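Local coordinates for protein putative uronate isomerase (Thermotoga maritima, PDB 4NAR) that is of uncertain function but is related to lactate racemases and may act as a lactate racemase, at residues R74-K77 with I78-E82; R89-R92 with R93-F96; M320-W323 with I324-I327; T379-E383 with D384-A388. All coordinates share one frame; numbering follows the deposited sequence.

Interaction 1 of 4, residues R74-K77 with I78-E82; sequences RTMK and IEEFE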
loop_
_atom_site.group_PDB
_atom_site.type_symbol
_atom_site.label_atom_id
_atom_site.label_comp_id
_atom_site.label_asym_id
_atom_site.label_seq_id
_atom_site.Cartn_x
_atom_site.Cartn_y
_atom_site.Cartn_z
ATOM N N ARG A 74 -10.110 -1.940 6.098
ATOM C CA ARG A 74 -11.525 -2.269 6.334
ATOM C C ARG A 74 -12.186 -2.866 5.094
ATOM O O ARG A 74 -11.694 -2.704 3.965
ATOM C CB ARG A 74 -12.333 -1.044 6.810
ATOM C CG ARG A 74 -12.377 0.153 5.821
ATOM C CD ARG A 74 -13.488 1.158 6.225
ATOM N NE ARG A 74 -13.609 2.303 5.318
ATOM C CZ ARG A 74 -14.312 2.297 4.182
ATOM N NH1 ARG A 74 -14.954 1.195 3.799
ATOM N NH2 ARG A 74 -14.365 3.391 3.417
ATOM N N THR A 75 -13.297 -3.565 5.310
ATOM C CA THR A 75 -14.110 -4.050 4.214
ATOM C C THR A 75 -14.756 -2.864 3.523
ATOM O O THR A 75 -14.968 -1.804 4.132
ATOM C CB THR A 75 -15.229 -4.983 4.711
ATOM O OG1 THR A 75 -15.950 -4.329 5.770
ATOM C CG2 THR A 75 -14.641 -6.281 5.227
HETATM N N MSE A 76 -15.070 -3.050 2.247
HETATM C CA MSE A 76 -15.763 -2.026 1.484
HETATM C C MSE A 76 -17.251 -2.297 1.373
HETATM O O MSE A 76 -17.684 -3.457 1.305
HETATM C CB MSE A 76 -15.157 -1.886 0.092
HETATM C CG MSE A 76 -14.148 -0.750 0.035
HETATM SE SE MSE A 76 -12.949 -1.000 -1.434
HETATM C CE MSE A 76 -14.051 -0.475 -2.916
ATOM N N LYS A 77 -18.018 -1.214 1.372
ATOM C CA LYS A 77 -19.427 -1.278 1.036
ATOM C C LYS A 77 -19.620 -1.573 -0.464
ATOM O O LYS A 77 -18.768 -1.230 -1.298
ATOM C CB LYS A 77 -20.090 0.041 1.424
ATOM C CG LYS A 77 -19.941 0.364 2.902
ATOM C CD LYS A 77 -21.225 0.010 3.652
ATOM C CE LYS A 77 -21.000 -0.152 5.155
ATOM N NZ LYS A 77 -20.372 -1.481 5.468
ATOM N N ILE A 78 -20.735 -2.213 -0.799
ATOM C CA ILE A 78 -21.058 -2.535 -2.188
ATOM C C ILE A 78 -20.949 -1.303 -3.085
ATOM O O ILE A 78 -20.389 -1.361 -4.187
ATOM C CB ILE A 78 -22.465 -3.171 -2.295
ATOM C CG1 ILE A 78 -22.416 -4.638 -1.840
ATOM C CG2 ILE A 78 -23.018 -3.082 -3.721
ATOM C CD1 ILE A 78 -23.783 -5.210 -1.414
ATOM N N GLU A 79 -21.467 -0.182 -2.596
ATOM C CA GLU A 79 -21.412 1.067 -3.339
ATOM C C GLU A 79 -19.971 1.461 -3.701
ATOM O O GLU A 79 -19.716 1.943 -4.806
ATOM C CB GLU A 79 -22.132 2.183 -2.574
ATOM C CG GLU A 79 -21.420 3.504 -2.621
ATOM C CD GLU A 79 -20.582 3.749 -1.378
ATOM O OE1 GLU A 79 -20.915 3.183 -0.310
ATOM O OE2 GLU A 79 -19.598 4.519 -1.464
ATOM N N GLU A 80 -19.032 1.226 -2.788
ATOM C CA GLU A 80 -17.621 1.512 -3.053
ATOM C C GLU A 80 -17.020 0.621 -4.158
ATOM O O GLU A 80 -16.165 1.082 -4.924
ATOM C CB GLU A 80 -16.788 1.412 -1.768
ATOM C CG GLU A 80 -17.206 2.381 -0.676
ATOM C CD GLU A 80 -16.366 2.222 0.582
ATOM O OE1 GLU A 80 -15.633 3.176 0.919
ATOM O OE2 GLU A 80 -16.432 1.147 1.234
ATOM N N PHE A 81 -17.450 -0.643 -4.239
ATOM C CA PHE A 81 -17.028 -1.512 -5.344
ATOM C C PHE A 81 -17.491 -0.902 -6.656
ATOM O O PHE A 81 -16.739 -0.857 -7.634
ATOM C CB PHE A 81 -17.634 -2.925 -5.246
ATOM C CG PHE A 81 -16.965 -3.830 -4.228
ATOM C CD1 PHE A 81 -15.868 -4.626 -4.581
ATOM C CD2 PHE A 81 -17.458 -3.925 -2.926
ATOM C CE1 PHE A 81 -15.255 -5.491 -3.638
ATOM C CE2 PHE A 81 -16.850 -4.785 -1.974
ATOM C CZ PHE A 81 -15.755 -5.562 -2.330
ATOM N N GLU A 82 -18.750 -0.461 -6.675
ATOM C CA GLU A 82 -19.333 0.174 -7.850
ATOM C C GLU A 82 -18.497 1.359 -8.301
ATOM O O GLU A 82 -18.155 1.464 -9.478
ATOM C CB GLU A 82 -20.748 0.659 -7.556
ATOM C CG GLU A 82 -21.738 -0.442 -7.217
ATOM C CD GLU A 82 -23.150 0.090 -7.029
ATOM O OE1 GLU A 82 -23.524 0.400 -5.881
ATOM O OE2 GLU A 82 -23.892 0.197 -8.027
#
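Glu80 OE2 is gripped by two donors, Arg74 NH1 at 3.0 Å and the backbone Lys77 N at 2.8 Å. The two use different lone pairs. Arg74 comes in on the syn side, Lys77 N on the anti side. The other oxygen, Glu80 OE1, takes Arg74 NH2 at 2.8 Å through its own syn lone pair. The result is an end-on, two-nitrogen salt bridge whose guanidinium and carboxylate planes are only 6° apart. Arg74 NH1 also reaches Thr75 O at 3.0 Å, and NE is paired with Asp280, which should fix the guanidinium's rotation. Glu80 is extended beyond CG (chi2 179°), and this carries its carboxylate back past the start of the helix. Lys77 N at the N-cap is held by the third helix residue, as in one half of a capping box; the lysine has no side-chain acceptor to return the bond. Lys77 O accepts Phe81 N at 3.3 Å, an early helical bond. Met76 (selenomethionine) touches Phe81 CE2 with its CB at 3.9 Å. Its SE lies above the Phe81 ring face, 5.4 Å from the centroid, a distant Met-aromatic contact. Residues 74-77 end the loop between strand 63-68 and helix 78-85, and 78-82 begin that helix. The Phe81 side chain touches Thr66 and Asn68 of that strand and stacks on Phe96 of strand 94-97.

Interaction 2 of 4, residues R89-R92 with R93-F96; sequences RNER and RVFF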
loop_
_atom_site.group_PDB
_atom_site.type_symbol
_atom_site.label_atom_id
_atom_site.label_comp_id
_atom_site.label_asym_id
_atom_site.label_seq_id
_atom_site.Cartn_x
_atom_site.Cartn_y
_atom_site.Cartn_z
ATOM N N ARG A 89 -23.939 -2.738 -9.166
ATOM C CA ARG A 89 -24.291 -3.916 -8.378
ATOM C C ARG A 89 -25.427 -4.697 -9.041
ATOM O O ARG A 89 -25.588 -5.904 -8.814
ATOM C CB ARG A 89 -24.734 -3.489 -6.983
ATOM C CG ARG A 89 -25.514 -2.183 -6.999
ATOM C CD ARG A 89 -26.620 -2.147 -5.986
ATOM N NE ARG A 89 -26.146 -2.038 -4.608
ATOM C CZ ARG A 89 -25.787 -0.898 -4.017
ATOM N NH1 ARG A 89 -25.800 0.255 -4.693
ATOM N NH2 ARG A 89 -25.393 -0.916 -2.747
ATOM N N ASN A 90 -26.216 -4.003 -9.858
ATOM C CA ASN A 90 -27.410 -4.610 -10.428
ATOM C C ASN A 90 -27.166 -5.434 -11.683
ATOM O O ASN A 90 -28.115 -5.921 -12.299
ATOM C CB ASN A 90 -28.508 -3.569 -10.669
ATOM C CG ASN A 90 -29.137 -3.078 -9.375
ATOM O OD1 ASN A 90 -29.554 -3.876 -8.523
ATOM N ND2 ASN A 90 -29.194 -1.755 -9.214
ATOM N N GLU A 91 -25.911 -5.597 -12.078
ATOM C CA GLU A 91 -25.636 -6.560 -13.135
ATOM C C GLU A 91 -25.668 -7.941 -12.487
ATOM O O GLU A 91 -24.952 -8.184 -11.514
ATOM C CB GLU A 91 -24.265 -6.312 -13.749
ATOM C CG GLU A 91 -23.886 -4.839 -13.870
ATOM C CD GLU A 91 -24.041 -4.302 -15.281
ATOM O OE1 GLU A 91 -24.478 -5.073 -16.169
ATOM O OE2 GLU A 91 -23.712 -3.110 -15.505
ATOM N N ARG A 92 -26.511 -8.848 -12.972
ATOM C CA ARG A 92 -26.310 -10.234 -12.563
ATOM C C ARG A 92 -25.192 -10.731 -13.459
ATOM O O ARG A 92 -24.959 -10.142 -14.526
ATOM C CB ARG A 92 -27.540 -11.118 -12.780
ATOM C CG ARG A 92 -28.016 -11.794 -11.479
ATOM C CD ARG A 92 -27.054 -12.890 -11.006
ATOM N NE ARG A 92 -27.329 -13.323 -9.630
ATOM C CZ ARG A 92 -27.317 -14.597 -9.223
ATOM N NH1 ARG A 92 -27.044 -15.583 -10.079
ATOM N NH2 ARG A 92 -27.579 -14.891 -7.953
ATOM N N ARG A 93 -24.501 -11.777 -13.013
ATOM C CA ARG A 93 -23.182 -12.198 -13.518
ATOM C C ARG A 93 -22.038 -11.478 -12.785
ATOM O O ARG A 93 -20.869 -11.853 -12.925
ATOM C CB ARG A 93 -23.013 -12.028 -15.050
ATOM C CG ARG A 93 -24.209 -12.538 -15.887
ATOM C CD ARG A 93 -23.795 -13.039 -17.266
ATOM N NE ARG A 93 -24.924 -13.603 -18.015
ATOM C CZ ARG A 93 -25.478 -14.797 -17.781
ATOM N NH1 ARG A 93 -25.024 -15.578 -16.801
ATOM N NH2 ARG A 93 -26.497 -15.212 -18.530
ATOM N N VAL A 94 -22.385 -10.475 -11.977
ATOM C CA VAL A 94 -21.384 -9.718 -11.221
ATOM C C VAL A 94 -21.468 -9.975 -9.710
ATOM O O VAL A 94 -22.535 -9.840 -9.102
ATOM C CB VAL A 94 -21.485 -8.208 -11.526
ATOM C CG1 VAL A 94 -20.451 -7.423 -10.739
ATOM C CG2 VAL A 94 -21.304 -7.979 -13.023
ATOM N N PHE A 95 -20.338 -10.352 -9.112
ATOM C CA PHE A 95 -20.291 -10.685 -7.688
ATOM C C PHE A 95 -19.068 -10.065 -7.014
ATOM O O PHE A 95 -17.935 -10.487 -7.267
ATOM C CB PHE A 95 -20.254 -12.204 -7.495
ATOM C CG PHE A 95 -21.400 -12.934 -8.157
ATOM C CD1 PHE A 95 -21.268 -13.439 -9.445
ATOM C CD2 PHE A 95 -22.612 -13.117 -7.492
ATOM C CE1 PHE A 95 -22.316 -14.116 -10.060
ATOM C CE2 PHE A 95 -23.672 -13.803 -8.102
ATOM C CZ PHE A 95 -23.524 -14.296 -9.387
ATOM N N PHE A 96 -19.298 -9.066 -6.163
ATOM C CA PHE A 96 -18.219 -8.440 -5.407
ATOM C C PHE A 96 -17.859 -9.310 -4.212
ATOM O O PHE A 96 -18.736 -9.938 -3.616
ATOM C CB PHE A 96 -18.643 -7.066 -4.876
ATOM C CG PHE A 96 -19.105 -6.107 -5.945
ATOM C CD1 PHE A 96 -18.368 -5.938 -7.114
ATOM C CD2 PHE A 96 -20.292 -5.372 -5.786
ATOM C CE1 PHE A 96 -18.807 -5.029 -8.116
ATOM C CE2 PHE A 96 -20.730 -4.473 -6.769
ATOM C CZ PHE A 96 -19.993 -4.299 -7.937
#
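Arg92 and Phe95 make the main side-chain contact, a flat group met by a ring edge. Phe95 CZ sits over one face of the Arg92 guanidinium, offset toward its rim, and lies 3.8 Å from Arg92 CZ. The two planes are 70° apart, and the arginine is at the edge of the ring rather than over it. Arg92 gets there by a bend at chi2 (-71°), which folds the chain back along the turn. The Phe95 ring itself stacks on His65. With an alanine here, the Arg92 guanidinium is likely to lose the ring edge over its face, and His65 its stacking partner. Apolar contacts come next. Glu91 CB meets Val94 CG2 at 3.5 Å, the two side chains lying side by side and pointing the same way. The carboxylate of Glu91 leads elsewhere, to Tyr53. Phe96 CE2 approaches Arg89 CA at 3.9 Å, while the Arg89 guanidinium pairs with Glu82 on the preceding helix. Backbone bonding across the turn is limited to Val94 N to Glu91 O, weak at 3.5 Å. Arg93 has a positive phi (88°), as expected for the third residue of its turn. The arrangement is a type II beta turn from Glu91 to Val94. It feeds the chain into strand 94-97, an outermost strand of the seven-stranded mixed sheet, which pairs in parallel with strand 63-68.

Interaction 3 of 4, residues M320-W323 with I324-I327; sequences MDKW and IREI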
loop_
_atom_site.group_PDB
_atom_site.type_symbol
_atom_site.label_atom_id
_atom_site.label_comp_id
_atom_site.label_asym_id
_atom_site.label_seq_id
_atom_site.Cartn_x
_atom_site.Cartn_y
_atom_site.Cartn_z
HETATM N N MSE A 320 -6.006 -4.157 16.297
HETATM C CA MSE A 320 -4.807 -3.434 15.846
HETATM C C MSE A 320 -4.762 -1.979 16.328
HETATM O O MSE A 320 -3.693 -1.473 16.689
HETATM C CB MSE A 320 -4.612 -3.535 14.327
HETATM C CG MSE A 320 -3.682 -4.695 13.935
HETATM SE SE MSE A 320 -3.833 -5.274 12.086
HETATM C CE MSE A 320 -2.547 -4.053 11.314
ATOM N N ASP A 321 -5.926 -1.335 16.353
ATOM C CA ASP A 321 -6.095 -0.007 16.937
ATOM C C ASP A 321 -5.674 0.023 18.428
ATOM O O ASP A 321 -4.932 0.925 18.859
ATOM C CB ASP A 321 -7.551 0.452 16.766
ATOM C CG ASP A 321 -7.771 1.885 17.226
ATOM O OD1 ASP A 321 -7.678 2.805 16.379
ATOM O OD2 ASP A 321 -8.033 2.092 18.435
ATOM N N LYS A 322 -6.132 -0.972 19.196
ATOM C CA LYS A 322 -5.709 -1.165 20.594
ATOM C C LYS A 322 -4.192 -1.316 20.667
ATOM O O LYS A 322 -3.522 -0.715 21.513
ATOM C CB LYS A 322 -6.366 -2.419 21.175
ATOM C CG LYS A 322 -6.911 -2.290 22.592
ATOM C CD LYS A 322 -7.902 -3.430 22.889
ATOM C CE LYS A 322 -9.137 -3.364 21.952
ATOM N NZ LYS A 322 -9.673 -4.718 21.527
ATOM N N TRP A 323 -3.650 -2.112 19.756
ATOM C CA TRP A 323 -2.219 -2.379 19.758
ATOM C C TRP A 323 -1.399 -1.127 19.485
ATOM O O TRP A 323 -0.414 -0.868 20.183
ATOM C CB TRP A 323 -1.884 -3.476 18.760
ATOM C CG TRP A 323 -2.264 -4.829 19.261
ATOM C CD1 TRP A 323 -2.465 -5.198 20.569
ATOM C CD2 TRP A 323 -2.486 -6.008 18.469
ATOM N NE1 TRP A 323 -2.797 -6.535 20.636
ATOM C CE2 TRP A 323 -2.814 -7.058 19.363
ATOM C CE3 TRP A 323 -2.436 -6.280 17.096
ATOM C CZ2 TRP A 323 -3.092 -8.368 18.918
ATOM C CZ3 TRP A 323 -2.713 -7.581 16.653
ATOM C CH2 TRP A 323 -3.036 -8.608 17.566
ATOM N N ILE A 324 -1.808 -0.358 18.480
ATOM C CA ILE A 324 -1.146 0.907 18.174
ATOM C C ILE A 324 -1.087 1.836 19.389
ATOM O O ILE A 324 -0.020 2.383 19.704
ATOM C CB ILE A 324 -1.824 1.639 17.002
ATOM C CG1 ILE A 324 -1.586 0.868 15.694
ATOM C CG2 ILE A 324 -1.294 3.067 16.904
ATOM C CD1 ILE A 324 -2.609 1.147 14.624
ATOM N N ARG A 325 -2.225 2.000 20.067
ATOM C CA ARG A 325 -2.317 2.835 21.266
ATOM C C ARG A 325 -1.502 2.289 22.454
ATOM O O ARG A 325 -0.987 3.068 23.255
ATOM C CB ARG A 325 -3.782 3.038 21.675
ATOM C CG ARG A 325 -4.558 4.007 20.782
ATOM C CD ARG A 325 -6.021 4.194 21.238
ATOM N NE ARG A 325 -6.911 3.155 20.710
ATOM C CZ ARG A 325 -7.502 2.201 21.439
ATOM N NH1 ARG A 325 -7.308 2.144 22.751
ATOM N NH2 ARG A 325 -8.298 1.307 20.850
ATOM N N GLU A 326 -1.391 0.964 22.572
ATOM C CA GLU A 326 -0.553 0.360 23.614
ATOM C C GLU A 326 0.916 0.778 23.485
ATOM O O GLU A 326 1.505 1.342 24.417
ATOM C CB GLU A 326 -0.645 -1.169 23.577
ATOM C CG GLU A 326 -1.482 -1.781 24.698
ATOM C CD GLU A 326 -2.279 -3.016 24.247
ATOM O OE1 GLU A 326 -1.714 -3.864 23.503
ATOM O OE2 GLU A 326 -3.472 -3.130 24.637
ATOM N N ILE A 327 1.511 0.493 22.332
ATOM C CA ILE A 327 2.926 0.771 22.149
ATOM C C ILE A 327 3.207 2.263 21.861
ATOM O O ILE A 327 4.225 2.801 22.301
ATOM C CB ILE A 327 3.550 -0.153 21.059
ATOM C CG1 ILE A 327 5.082 -0.129 21.131
ATOM C CG2 ILE A 327 3.019 0.181 19.641
ATOM C CD1 ILE A 327 5.738 -0.860 19.980
#
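Asp321 and Arg325 form a salt bridge one helical turn apart. Both arginine donors settle on the same oxygen: Asp321 OD2 is 2.6 Å from Arg325 NH2 and 2.8 Å from Arg325 NE. The oxygen lies in the guanidinium plane, but NE meets it from above the carboxylate plane, and the two planes are 47° apart. With CG anti to the backbone N (chi1 -174°), Asp321 lets OD2 reach Arg325. Arg325 bends at chi3 (-85°), which turns the guanidinium back to the acid and brings one of its faces over Lys322 CA. This is the classic i to i+4 pairing of an alpha helix, here in helix 318-327, with backbone bonds such as Ile324 N to Met320 O at 2.8 Å. Asp321 OD1 accepts from the backbone of Phe314 and His315, in the loop before the helix. If Asp321 were an asparagine, Arg325 would probably lack the charge that balances it, and its guanidinium would be more mobile. Glu326 OE1 comes to the edge of the Trp323 ring, 3.3 Å from CD1. Ile324 CG1 turns back to 3.3 Å from Met320 O. Met320 (selenomethionine), Trp323 and Ile324 all touch Val349 of helix 347-357.

Interaction 4 of 4, residues T379-E383 with D384-A388; sequences TSIPE and DECRA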
loop_
_atom_site.group_PDB
_atom_site.type_symbol
_atom_site.label_atom_id
_atom_site.label_comp_id
_atom_site.label_asym_id
_atom_site.label_seq_id
_atom_site.Cartn_x
_atom_site.Cartn_y
_atom_site.Cartn_z
ATOM N N THR A 379 -6.085 16.320 13.187
ATOM C CA THR A 379 -7.215 15.474 12.835
ATOM C C THR A 379 -8.298 15.634 13.905
ATOM O O THR A 379 -8.179 16.495 14.780
ATOM C CB THR A 379 -6.783 13.981 12.750
ATOM O OG1 THR A 379 -6.802 13.382 14.052
ATOM C CG2 THR A 379 -5.376 13.830 12.171
ATOM N N SER A 380 -9.353 14.822 13.850
ATOM C CA SER A 380 -10.366 14.902 14.903
ATOM C C SER A 380 -10.080 13.927 16.047
ATOM O O SER A 380 -10.935 13.685 16.908
ATOM C CB SER A 380 -11.800 14.765 14.362
ATOM O OG SER A 380 -11.930 13.618 13.558
ATOM N N ILE A 381 -8.863 13.388 16.054
ATOM C CA ILE A 381 -8.338 12.699 17.228
ATOM C C ILE A 381 -7.954 13.769 18.264
ATOM O O ILE A 381 -7.210 14.717 17.938
ATOM C CB ILE A 381 -7.127 11.819 16.849
ATOM C CG1 ILE A 381 -7.575 10.748 15.845
ATOM C CG2 ILE A 381 -6.476 11.201 18.100
ATOM C CD1 ILE A 381 -6.461 10.007 15.176
ATOM N N PRO A 382 -8.483 13.656 19.500
ATOM C CA PRO A 382 -8.227 14.731 20.474
ATOM C C PRO A 382 -6.753 14.860 20.842
ATOM O O PRO A 382 -5.984 13.878 20.766
ATOM C CB PRO A 382 -9.048 14.308 21.701
ATOM C CG PRO A 382 -10.164 13.502 21.129
ATOM C CD PRO A 382 -9.539 12.738 19.963
ATOM N N GLU A 383 -6.376 16.072 21.239
ATOM C CA GLU A 383 -5.008 16.359 21.658
ATOM C C GLU A 383 -4.472 15.353 22.689
ATOM O O GLU A 383 -3.360 14.846 22.555
ATOM C CB GLU A 383 -4.892 17.788 22.205
ATOM C CG GLU A 383 -3.531 18.076 22.839
ATOM C CD GLU A 383 -3.334 19.553 23.195
ATOM O OE1 GLU A 383 -4.342 20.308 23.212
ATOM O OE2 GLU A 383 -2.165 19.951 23.450
ATOM N N ASP A 384 -5.264 15.071 23.716
ATOM C CA ASP A 384 -4.811 14.187 24.779
ATOM C C ASP A 384 -4.600 12.764 24.270
ATOM O O ASP A 384 -3.662 12.089 24.689
ATOM C CB ASP A 384 -5.764 14.228 25.980
ATOM C CG ASP A 384 -5.706 15.570 26.727
ATOM O OD1 ASP A 384 -4.665 16.265 26.644
ATOM O OD2 ASP A 384 -6.704 15.932 27.391
ATOM N N GLU A 385 -5.451 12.327 23.345
ATOM C CA GLU A 385 -5.309 11.000 22.767
ATOM C C GLU A 385 -4.104 10.912 21.837
ATOM O O GLU A 385 -3.483 9.850 21.703
ATOM C CB GLU A 385 -6.615 10.560 22.097
ATOM C CG GLU A 385 -7.545 9.835 23.096
ATOM C CD GLU A 385 -9.037 10.042 22.836
ATOM O OE1 GLU A 385 -9.419 10.182 21.648
ATOM O OE2 GLU A 385 -9.824 10.046 23.824
ATOM N N CYS A 386 -3.745 12.044 21.229
ATOM C CA CYS A 386 -2.509 12.146 20.448
ATOM C C CYS A 386 -1.239 12.027 21.299
ATOM O O CYS A 386 -0.309 11.281 20.952
ATOM C CB CYS A 386 -2.463 13.475 19.676
ATOM S SG CYS A 386 -3.589 13.573 18.251
ATOM N N ARG A 387 -1.166 12.785 22.391
ATOM C CA ARG A 387 0.059 12.737 23.176
ATOM C C ARG A 387 0.180 11.382 23.877
ATOM O O ARG A 387 1.290 10.868 24.042
ATOM C CB ARG A 387 0.218 13.942 24.112
ATOM C CG ARG A 387 -0.538 13.903 25.416
ATOM C CD ARG A 387 0.130 14.847 26.419
ATOM N NE ARG A 387 -0.074 16.262 26.084
ATOM C CZ ARG A 387 -0.884 17.081 26.757
ATOM N NH1 ARG A 387 -1.551 16.638 27.819
ATOM N NH2 ARG A 387 -1.018 18.354 26.387
ATOM N N ALA A 388 -0.969 10.788 24.209
ATOM C CA ALA A 388 -1.044 9.420 24.729
ATOM C C ALA A 388 -0.266 8.425 23.862
ATOM O O ALA A 388 0.326 7.478 24.383
ATOM C CB ALA A 388 -2.512 8.976 24.861
#
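Glu383 and Arg387 form a loose salt bridge, with Glu383 OE2 3.5 Å from Arg387 NH2. The carboxylate and guanidinium planes are 66° apart, and the acid approaches obliquely. Arg387 NH1 also lies 3.3 Å from Asp384 OD1, well out of the guanidinium plane, so that pair is held by charge alone. Together the three residues make a small salt-bridge network. Glu383 is extended beyond CG (chi2 171°), while Arg387 bends at chi3 (71°) to come back over the first turn. On the buried side, Ile381 CG2 packs on Cys386 SG at 3.7 Å. Pro382 and Glu385 lie side by side, with Glu385 OE1 3.1 Å from Pro382 CD. Behind these contacts stands the start of the helix. Pro382 is the N-cap residue, and its O accepts Cys386 N at 2.9 Å. Glu383 O accepts Arg387 N at 3.0 Å. These bonds set Cys386 and Arg387 one turn above their partners. Further back, Thr379 OG1 accepts Ile381 N at 2.9 Å, an ST turn that shapes the chain just before the helix. Ser380 OG binds the backbone oxygens of Pro309 and Ile311. The segments thus carry the chain from the end of strand 373-379 of the parallel sheet into helix 383-388, where Glu383 and Cys386 touch Tyr393 of strand 392-393.

The four contacts fall into two pairs. Interactions 1 and 2 both belong to the lactate racemase N-terminal domain, their centres 13 Å apart, and they touch directly. The bond that joins them is the salt bridge of Glu82 OE1 with Arg89 NH1, at 2.6 Å, and helix 78-85 leads on to strand 94-97. Interactions 3 and 4 have centres 14 Å apart and come within about 5 Å at their nearest atoms without touching. Between the pairs, interactions 1 and 3 are closest, with nearest atoms about 9 Å apart. A sulfate ion, probably from the crystallisation liquor, lies about 5 Å from the side chain of Met320 in interaction 3.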